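Long-range contacts in KLLA0C04147p (Kluyveromyces lactis, PDB 5WVR), which probably binds and transfers sterols, this chain being the C-terminal oxysterol-binding domain of a longer ankyrin-repeat protein: residues Val114-Lys119 with Asn329-Ala334; Trp273-Ser278 with Trp318-Arg323; Leu72-Ala77 with Glu127-Ser132. All coordinates share one frame; numbering follows the deposited sequence.

Contact 1 (Val114-Lys119 with Asn329-Ala334). With CLR (cholesterol), chain B.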
# COMPACT_ATOMS: atom_id res chain seq x y z
N VAL A 114 -3.83 7.95 -9.66
CA VAL A 114 -4.13 8.75 -10.85
C VAL A 114 -2.94 9.60 -11.24
O VAL A 114 -2.23 10.15 -10.39
CB VAL A 114 -5.35 9.65 -10.57
CG1 VAL A 114 -5.74 10.41 -11.82
CG2 VAL A 114 -6.50 8.83 -10.03
N LYS A 115 -2.75 9.79 -12.52
CA LYS A 115 -1.69 10.63 -13.04
C LYS A 115 -0.28 10.19 -12.82
O LYS A 115 0.61 10.88 -13.10
CB LYS A 115 -1.86 12.07 -12.58
CG LYS A 115 -2.99 12.77 -13.26
CD LYS A 115 -3.45 13.91 -12.40
CE LYS A 115 -2.48 15.08 -12.44
NZ LYS A 115 -2.35 15.85 -11.18
N ARG A 116 -0.08 9.00 -12.31
CA ARG A 116 1.26 8.45 -12.17
C ARG A 116 1.39 7.20 -13.04
O ARG A 116 1.44 6.07 -12.56
CB ARG A 116 1.56 8.17 -10.71
CG ARG A 116 1.76 9.45 -9.89
CD ARG A 116 1.43 9.20 -8.48
NE ARG A 116 2.49 8.50 -7.76
CZ ARG A 116 2.40 8.21 -6.47
NH1 ARG A 116 1.31 8.53 -5.78
NH2 ARG A 116 3.41 7.60 -5.86
N VAL A 117 1.44 7.41 -14.35
CA VAL A 117 1.66 6.30 -15.29
C VAL A 117 3.17 6.16 -15.42
O VAL A 117 3.82 6.69 -16.32
CB VAL A 117 0.98 6.56 -16.63
CG1 VAL A 117 1.03 5.30 -17.53
CG2 VAL A 117 -0.46 7.04 -16.40
N ALA A 118 3.77 5.45 -14.46
CA ALA A 118 5.21 5.32 -14.42
C ALA A 118 5.53 4.07 -13.62
O ALA A 118 4.73 3.63 -12.80
CB ALA A 118 5.89 6.54 -13.81
N LYS A 119 6.69 3.50 -13.89
CA LYS A 119 7.11 2.26 -13.23
C LYS A 119 7.82 2.61 -11.92
O LYS A 119 8.77 3.40 -11.95
CB LYS A 119 8.02 1.47 -14.15
CG LYS A 119 8.65 0.22 -13.54
CD LYS A 119 9.62 -0.40 -14.53
CE LYS A 119 10.67 -1.27 -13.86
NZ LYS A 119 11.64 -1.82 -14.86
N ASN A 329 4.34 13.98 -10.28
CA ASN A 329 2.95 14.02 -9.82
C ASN A 329 2.74 13.29 -8.50
O ASN A 329 1.70 12.68 -8.28
CB ASN A 329 1.99 13.46 -10.87
CG ASN A 329 2.00 14.24 -12.15
OD1 ASN A 329 2.43 15.38 -12.18
ND2 ASN A 329 1.53 13.61 -13.22
N LEU A 330 3.73 13.34 -7.60
CA LEU A 330 3.55 12.67 -6.32
C LEU A 330 2.45 13.35 -5.51
O LEU A 330 2.19 14.55 -5.66
CB LEU A 330 4.86 12.68 -5.52
CG LEU A 330 6.09 11.99 -6.14
CD1 LEU A 330 7.25 12.03 -5.17
CD2 LEU A 330 5.76 10.56 -6.45
N THR A 331 1.76 12.57 -4.68
CA THR A 331 0.87 13.14 -3.66
C THR A 331 1.71 13.71 -2.51
O THR A 331 2.93 13.48 -2.44
CB THR A 331 -0.08 12.08 -3.11
OG1 THR A 331 0.67 11.08 -2.42
CG2 THR A 331 -0.84 11.41 -4.24
N LYS A 332 1.06 14.47 -1.63
CA LYS A 332 1.76 14.98 -0.45
C LYS A 332 2.21 13.85 0.46
O LYS A 332 3.29 13.91 1.05
CB LYS A 332 0.86 15.92 0.36
CG LYS A 332 0.75 17.35 -0.13
CD LYS A 332 0.35 18.25 1.05
CE LYS A 332 -1.10 18.70 0.97
NZ LYS A 332 -2.10 17.59 1.08
N PHE A 333 1.37 12.83 0.62
CA PHE A 333 1.77 11.70 1.46
C PHE A 333 2.99 11.00 0.86
O PHE A 333 3.89 10.57 1.59
CB PHE A 333 0.59 10.73 1.63
CG PHE A 333 0.88 9.60 2.57
CD1 PHE A 333 0.78 9.78 3.93
CD2 PHE A 333 1.27 8.36 2.08
CE1 PHE A 333 1.05 8.74 4.81
CE2 PHE A 333 1.55 7.33 2.96
CZ PHE A 333 1.44 7.52 4.32
N ALA A 334 3.03 10.88 -0.46
CA ALA A 334 4.11 10.16 -1.11
C ALA A 334 5.44 10.90 -0.98
O ALA A 334 6.49 10.28 -0.88
CB ALA A 334 3.75 9.92 -2.56
C1 CLR B . -2.02 0.15 -6.41
C2 CLR B . -2.39 0.00 -4.93
C3 CLR B . -1.83 -1.30 -4.36
C4 CLR B . -0.30 -1.30 -4.48
C5 CLR B . 0.12 -1.01 -5.92
C6 CLR B . 1.07 -1.84 -6.52
C7 CLR B . 1.53 -1.73 -7.83
C8 CLR B . 1.19 -0.39 -8.48
C9 CLR B . -0.26 0.03 -8.19
C10 CLR B . -0.51 0.16 -6.68
C11 CLR B . -0.65 1.28 -8.97
C12 CLR B . -0.35 1.18 -10.47
C13 CLR B . 1.12 0.83 -10.71
C14 CLR B . 1.39 -0.49 -10.00
C15 CLR B . 2.80 -0.83 -10.48
C16 CLR B . 2.63 -0.60 -11.99
C17 CLR B . 1.46 0.37 -12.13
C18 CLR B . 2.05 1.95 -10.22
C19 CLR B . 0.11 1.45 -6.14
C20 CLR B . 1.75 1.48 -13.15
C21 CLR B . 0.50 2.33 -13.38
C22 CLR B . 2.22 0.87 -14.48
C23 CLR B . 3.16 1.78 -15.26
C24 CLR B . 3.90 1.02 -16.38
C25 CLR B . 4.86 1.91 -17.17
C26 CLR B . 4.11 2.95 -18.00
C27 CLR B . 5.79 1.08 -18.07
O1 CLR B . -2.20 -1.43 -2.99
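The guanidinium of Arg116 has the methyl CD2 of Leu330 over one face, with NH2 as its nearest atom at 3.8 Å, while Thr331 CG2 and Ala334 CB approach the group obliquely. Its N-H groups turn elsewhere: NH2 forms salt bridges with Glu78 and Glu68, and NH1 donates to the carbonyl of Ser112. The amide of Asn329, the other flat group, stands almost perpendicular to the guanidinium, at 89°. It is used through its nitrogen, since ND2 donates to Lys115 O at 2.9 Å in a nearly straight bond (176° at the hydrogen) that stays within the amide plane. This is the one hydrogen bond between 114-119 and 329-334, and it joins the loop before strand 119-121 to the approach to helix 332-335.

The side chains of Arg116 and Asn329 run alongside one another, pointing opposite ways. Arg116 CD packs 3.5 Å from Asn329 O, whose hydrogen-bond donor is Arg323 NH2. A bend in the arginine chain (chi3 79°) then carries the guanidinium past Asn329 to the start of helix 332-335. There Thr331 is the N-cap, its OG1 accepting from Ala334 N at 3.1 Å, which leaves the threonine methyl to face Arg116 NH1.

From the carbonyl of Arg116 onward the loop borders the cholesterol tail. Ala118 O is 3.5 Å from C23 of the sterol and Val117 CG1 is 3.9 Å from its C26, Val117 being the centre of an inverse gamma turn. Arg116 thus meets 329-334 with its side chain and the sterol with its backbone. Chemically, the contact buries an arginine whose charge is met by two carboxylates, with one methyl over a face and two others nearby, an arrangement likely to keep it protonated and fixed in orientation.

Contact 2 (Trp273-Ser278 with Trp318-Arg323)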
# COMPACT_ATOMS: atom_id res chain seq x y z
N TRP A 273 -13.58 6.78 -6.79
CA TRP A 273 -12.37 6.51 -6.01
C TRP A 273 -11.23 7.49 -6.29
O TRP A 273 -10.18 7.38 -5.65
CB TRP A 273 -11.89 5.07 -6.23
CG TRP A 273 -11.70 4.67 -7.66
CD1 TRP A 273 -12.54 3.89 -8.40
CD2 TRP A 273 -10.59 4.97 -8.51
NE1 TRP A 273 -12.04 3.71 -9.67
CE2 TRP A 273 -10.84 4.36 -9.76
CE3 TRP A 273 -9.41 5.70 -8.34
CZ2 TRP A 273 -9.96 4.46 -10.83
CZ3 TRP A 273 -8.54 5.81 -9.42
CH2 TRP A 273 -8.81 5.19 -10.64
N ASN A 274 -11.40 8.43 -7.21
CA ASN A 274 -10.48 9.55 -7.33
C ASN A 274 -10.99 10.81 -6.64
O ASN A 274 -10.37 11.87 -6.78
CB ASN A 274 -10.20 9.87 -8.81
CG ASN A 274 -11.41 10.40 -9.53
OD1 ASN A 274 -12.53 9.96 -9.27
ND2 ASN A 274 -11.20 11.35 -10.43
N GLU A 275 -12.09 10.73 -5.90
CA GLU A 275 -12.68 11.95 -5.36
C GLU A 275 -13.28 11.77 -3.97
O GLU A 275 -12.74 12.30 -2.99
CB GLU A 275 -13.74 12.48 -6.32
CG GLU A 275 -14.54 13.68 -5.79
CD GLU A 275 -13.69 14.92 -5.45
OE1 GLU A 275 -12.48 14.96 -5.81
OE2 GLU A 275 -14.23 15.87 -4.82
N SER A 276 -14.41 11.09 -3.86
CA SER A 276 -15.07 10.97 -2.55
C SER A 276 -16.01 9.77 -2.56
O SER A 276 -16.49 9.35 -3.61
CB SER A 276 -15.84 12.24 -2.18
OG SER A 276 -16.94 12.43 -3.05
N VAL A 277 -16.24 9.22 -1.38
CA VAL A 277 -17.21 8.15 -1.21
C VAL A 277 -18.17 8.55 -0.10
O VAL A 277 -17.75 9.10 0.92
CB VAL A 277 -16.54 6.79 -0.89
CG1 VAL A 277 -17.56 5.81 -0.32
CG2 VAL A 277 -15.92 6.21 -2.15
N SER A 278 -19.46 8.29 -0.32
CA SER A 278 -20.54 8.51 0.63
C SER A 278 -21.24 7.19 0.93
O SER A 278 -21.13 6.22 0.17
CB SER A 278 -21.58 9.49 0.08
OG SER A 278 -21.01 10.79 -0.01
N TRP A 318 -15.29 9.74 3.07
CA TRP A 318 -13.93 9.93 2.59
C TRP A 318 -13.92 10.94 1.46
O TRP A 318 -14.76 10.88 0.56
CB TRP A 318 -13.31 8.61 2.11
CG TRP A 318 -11.99 8.78 1.40
CD1 TRP A 318 -10.76 8.93 1.97
CD2 TRP A 318 -11.78 8.83 -0.02
NE1 TRP A 318 -9.79 9.06 1.00
CE2 TRP A 318 -10.39 9.01 -0.23
CE3 TRP A 318 -12.63 8.74 -1.13
CZ2 TRP A 318 -9.84 9.11 -1.50
CZ3 TRP A 318 -12.08 8.83 -2.39
CH2 TRP A 318 -10.69 9.03 -2.56
N HIS A 319 -12.95 11.86 1.52
CA HIS A 319 -12.64 12.76 0.41
C HIS A 319 -11.13 12.74 0.17
O HIS A 319 -10.34 12.56 1.10
CB HIS A 319 -13.12 14.19 0.70
CG HIS A 319 -13.24 15.04 -0.52
ND1 HIS A 319 -12.15 15.50 -1.22
CD2 HIS A 319 -14.33 15.52 -1.17
CE1 HIS A 319 -12.55 16.22 -2.25
NE2 HIS A 319 -13.87 16.25 -2.24
N VAL A 320 -10.72 12.92 -1.09
CA VAL A 320 -9.29 12.89 -1.41
C VAL A 320 -8.61 14.15 -0.89
O VAL A 320 -9.19 15.25 -0.92
CB VAL A 320 -9.06 12.72 -2.93
CG1 VAL A 320 -9.57 13.91 -3.73
CG2 VAL A 320 -7.58 12.47 -3.23
N ASN A 321 -7.39 14.00 -0.39
CA ASN A 321 -6.57 15.15 -0.01
C ASN A 321 -6.32 16.04 -1.22
O ASN A 321 -6.33 15.60 -2.37
CB ASN A 321 -5.23 14.69 0.58
CG ASN A 321 -5.38 14.07 1.97
OD1 ASN A 321 -6.07 14.62 2.83
ND2 ASN A 321 -4.73 12.93 2.20
N GLU A 322 -6.09 17.32 -0.95
CA GLU A 322 -5.66 18.21 -2.01
C GLU A 322 -4.29 17.77 -2.52
O GLU A 322 -3.45 17.27 -1.77
CB GLU A 322 -5.62 19.66 -1.53
CG GLU A 322 -4.40 19.97 -0.71
CD GLU A 322 -4.51 21.30 0.00
OE1 GLU A 322 -3.71 21.51 0.95
OE2 GLU A 322 -5.38 22.11 -0.38
N ARG A 323 -4.07 17.95 -3.81
CA ARG A 323 -2.89 17.42 -4.45
C ARG A 323 -2.17 18.57 -5.15
O ARG A 323 -2.50 18.91 -6.29
CB ARG A 323 -3.27 16.32 -5.42
CG ARG A 323 -2.13 15.56 -6.00
CD ARG A 323 -2.67 14.29 -6.55
NE ARG A 323 -1.74 13.63 -7.44
CZ ARG A 323 -1.94 12.42 -7.93
NH1 ARG A 323 -3.03 11.73 -7.61
NH2 ARG A 323 -1.02 11.88 -8.72
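Trp318 packs its six-membered ring closely against the backbone of 273-278: CH2 reaches Trp273 O at 3.5 Å, and CZ3 lies equally near Glu275 C. On one face of the indole, toward its rim, sits the backbone N of Val320. Alongside, the strands pair antiparallel. Val277 and Trp318 form the hydrogen-bonded pair, with Val277 N donating to Trp318 O at 3.0 Å and a weak bond returning from Trp318 N to Val277 O. Val320 N extends the ladder by donating to Glu275 O at 2.8 Å. Behind this buried side, Ile104 of helix 95-108 touches both Val277 and Trp318, and Tyr82 meets the tryptophan edge-to-face.

The side bearing Ser276 and His319 is looser and more exposed. Here the imidazole lies with the carbonyl oxygen of Glu275 over the centre of one face, 3.6 Å above the plane. Its ND1 donates to Val320 O (3.0 Å, 165°), a bond lying in the ring plane that fixes the rotation of the ring. Glu275 folds back over the bridge through its bend at chi2 (60°), bringing OE2 to 2.6 Å from His319 NE2, with carboxylate and ring 81° apart. Replacing Glu275 by an alanine would probably leave His319 NE2 without this carboxylate and bare the flank of Val320 CG1.

A classic beta bulge at Glu275 and Ser276 forms against Arg272, at the end of strand 265-272. On its other side strand 276-281 pairs antiparallel with strand 314-319, in the antiparallel barrel wall of the oxysterol-binding fold.

Contact 3 (Leu72-Ala77 with Glu127-Ser132). With CLR (cholesterol), chain B.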
# COMPACT_ATOMS: atom_id res chain seq x y z
N LEU A 72 8.35 0.13 -5.09
CA LEU A 72 7.15 -0.65 -4.82
C LEU A 72 6.91 -0.78 -3.33
O LEU A 72 5.76 -0.82 -2.89
CB LEU A 72 7.26 -2.05 -5.45
CG LEU A 72 6.12 -2.53 -6.32
CD1 LEU A 72 4.77 -2.54 -5.54
CD2 LEU A 72 6.03 -1.64 -7.53
N LEU A 73 7.98 -0.82 -2.52
CA LEU A 73 7.83 -0.88 -1.07
C LEU A 73 7.08 0.33 -0.53
O LEU A 73 6.29 0.21 0.42
CB LEU A 73 9.20 -0.97 -0.40
CG LEU A 73 10.00 -2.20 -0.85
CD1 LEU A 73 11.32 -2.34 -0.07
CD2 LEU A 73 9.13 -3.46 -0.70
N GLN A 74 7.31 1.50 -1.12
CA GLN A 74 6.67 2.73 -0.68
C GLN A 74 5.30 2.93 -1.30
O GLN A 74 4.42 3.51 -0.66
CB GLN A 74 7.58 3.92 -1.00
CG GLN A 74 8.91 3.80 -0.26
CD GLN A 74 10.03 4.68 -0.80
OE1 GLN A 74 10.23 4.82 -2.01
NE2 GLN A 74 10.79 5.24 0.11
N ARG A 75 5.08 2.49 -2.55
CA ARG A 75 3.73 2.51 -3.10
C ARG A 75 2.77 1.71 -2.22
O ARG A 75 1.63 2.12 -1.97
CB ARG A 75 3.72 1.97 -4.53
CG ARG A 75 4.36 2.86 -5.55
CD ARG A 75 3.82 4.25 -5.46
NE ARG A 75 2.48 4.34 -6.02
CZ ARG A 75 2.23 4.64 -7.29
NH1 ARG A 75 3.22 4.89 -8.12
NH2 ARG A 75 0.99 4.71 -7.71
N VAL A 76 3.22 0.55 -1.73
CA VAL A 76 2.40 -0.26 -0.83
C VAL A 76 2.10 0.48 0.46
O VAL A 76 0.98 0.40 1.01
CB VAL A 76 3.11 -1.60 -0.59
CG1 VAL A 76 2.44 -2.38 0.51
CG2 VAL A 76 3.09 -2.39 -1.87
N ALA A 77 3.08 1.22 0.98
CA ALA A 77 2.89 2.09 2.12
C ALA A 77 1.90 3.21 1.86
O ALA A 77 1.41 3.81 2.81
CB ALA A 77 4.24 2.69 2.55
N GLU A 127 15.78 -5.64 0.21
CA GLU A 127 15.54 -4.24 0.51
C GLU A 127 14.37 -4.10 1.48
O GLU A 127 13.42 -4.91 1.48
CB GLU A 127 15.27 -3.46 -0.77
CG GLU A 127 15.21 -1.94 -0.59
CD GLU A 127 14.93 -1.23 -1.90
OE1 GLU A 127 14.36 -0.11 -1.89
OE2 GLU A 127 15.29 -1.81 -2.95
N THR A 128 14.43 -3.06 2.31
CA THR A 128 13.45 -2.87 3.38
C THR A 128 13.00 -1.42 3.40
O THR A 128 13.66 -0.53 2.86
CB THR A 128 14.01 -3.24 4.77
OG1 THR A 128 15.15 -2.41 5.08
CG2 THR A 128 14.41 -4.73 4.85
N PHE A 129 11.85 -1.16 4.02
CA PHE A 129 11.41 0.22 4.17
C PHE A 129 10.63 0.33 5.45
O PHE A 129 9.68 -0.43 5.67
CB PHE A 129 10.56 0.70 2.98
CG PHE A 129 9.95 2.08 3.17
CD1 PHE A 129 10.76 3.23 3.19
CD2 PHE A 129 8.57 2.24 3.28
CE1 PHE A 129 10.21 4.49 3.34
CE2 PHE A 129 8.01 3.52 3.41
CZ PHE A 129 8.83 4.65 3.45
N GLU A 130 11.04 1.25 6.31
CA GLU A 130 10.31 1.52 7.53
C GLU A 130 9.69 2.91 7.42
O GLU A 130 10.21 3.78 6.72
CB GLU A 130 11.21 1.46 8.75
CG GLU A 130 12.39 2.44 8.68
CD GLU A 130 12.98 2.69 10.02
OE1 GLU A 130 12.65 3.73 10.64
OE2 GLU A 130 13.74 1.81 10.47
N TYR A 131 8.58 3.09 8.11
CA TYR A 131 7.92 4.38 8.13
C TYR A 131 7.04 4.41 9.37
O TYR A 131 6.09 3.63 9.47
CB TYR A 131 7.11 4.58 6.86
CG TYR A 131 6.40 5.90 6.73
CD1 TYR A 131 7.07 7.05 6.28
CD2 TYR A 131 5.04 6.00 7.01
CE1 TYR A 131 6.40 8.25 6.14
CE2 TYR A 131 4.36 7.21 6.86
CZ TYR A 131 5.04 8.33 6.44
OH TYR A 131 4.36 9.51 6.27
N SER A 132 7.39 5.26 10.32
CA SER A 132 6.56 5.47 11.50
C SER A 132 6.00 6.88 11.51
O SER A 132 6.62 7.82 11.00
CB SER A 132 7.36 5.21 12.77
OG SER A 132 7.85 3.90 12.73
C1 CLR B . -2.02 0.15 -6.41
C2 CLR B . -2.39 0.00 -4.93
C3 CLR B . -1.83 -1.30 -4.36
C4 CLR B . -0.30 -1.30 -4.48
C5 CLR B . 0.12 -1.01 -5.92
C6 CLR B . 1.07 -1.84 -6.52
C7 CLR B . 1.53 -1.73 -7.83
C8 CLR B . 1.19 -0.39 -8.48
C9 CLR B . -0.26 0.03 -8.19
C10 CLR B . -0.51 0.16 -6.68
C11 CLR B . -0.65 1.28 -8.97
C12 CLR B . -0.35 1.18 -10.47
C13 CLR B . 1.12 0.83 -10.71
C14 CLR B . 1.39 -0.49 -10.00
C15 CLR B . 2.80 -0.83 -10.48
C16 CLR B . 2.63 -0.60 -11.99
C17 CLR B . 1.46 0.37 -12.13
C18 CLR B . 2.05 1.95 -10.22
C19 CLR B . 0.11 1.45 -6.14
C20 CLR B . 1.75 1.48 -13.15
C21 CLR B . 0.50 2.33 -13.38
C22 CLR B . 2.22 0.87 -14.48
C23 CLR B . 3.16 1.78 -15.26
C24 CLR B . 3.90 1.02 -16.38
C25 CLR B . 4.86 1.91 -17.17
C26 CLR B . 4.11 2.95 -18.00
C27 CLR B . 5.79 1.08 -18.07
O1 CLR B . -2.20 -1.43 -2.99
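Gln74 of helix 72-77 lays its CG squarely over the ring of Phe129 from strand 128-133, in a CH-pi contact that packs the helix on the strand; in this oxysterol-binding fold the short helix lies between the first barrel strand and the sterol. The two segments run in similar directions, with axes 33° apart and 8.7 Å at their closest approach. Ala77 CB meets the edge of the same ring, 4.0 Å from Phe129 CE2. Phe129 CG stands opposite the backbone N (chi1 173°), which directs the ring at the helix, one face under Gln74 CG and an edge at Ala77 CB. One turn before Ala77, Leu73 sets CB against Phe129 CB, and its CD1 rests 3.7 Å from Glu127 O and close to the aliphatic CG of Glu127.

Polar groups of the second shell hold these pieces in place. Gln74 OE1 accepts from Ser71 N just before the helix, consistent with the amide standing nearly perpendicular to the phenyl ring. The carboxylate of Glu127 is taken by Arg356 and Thr353, and Thr128, whose CB points away from the helix, bonds through OG1 to Thr351. Backbone bonds of Phe129 with Thr142 tie the strand to its neighbour 138-146, whose Thr142 and Gln144 also touch Leu73.

The helix faces the ligand with other residues. Arg75, its NH1 in a salt bridge with Glu68, has C18 of the cholesterol over one guanidinium face, and Leu72 CD1 touches sterol C6 at 3.9 Å. On the strand side the closest approach is that of the glutamine amide, with Gln74 NE2 3.4 Å from Phe129 CE1.

In the fold
From the N terminus, helix 72-77 comes first and pairs with strand 128-133, where contact 3 closes its loop; the segment 114-119 lies within that loop, so contacts 1 and 3 cross. The chain then runs through the barrel strands to 273-278. Contact 2 closes about 40 residues later at 318-323, wholly within the long span of contact 1, which ends at 329-334. Contact 3 closes before contact 2 opens, and the two do not touch; they tie the outermost strands to the inner helix and to a neighbouring strand, respectively. Contact 1 touches both: Arg323 reaches the carbonyls of Val114 and Asn329, and Phe333 packs on Ala77 and Tyr131. Contacts 1 and 3 also border the cholesterol.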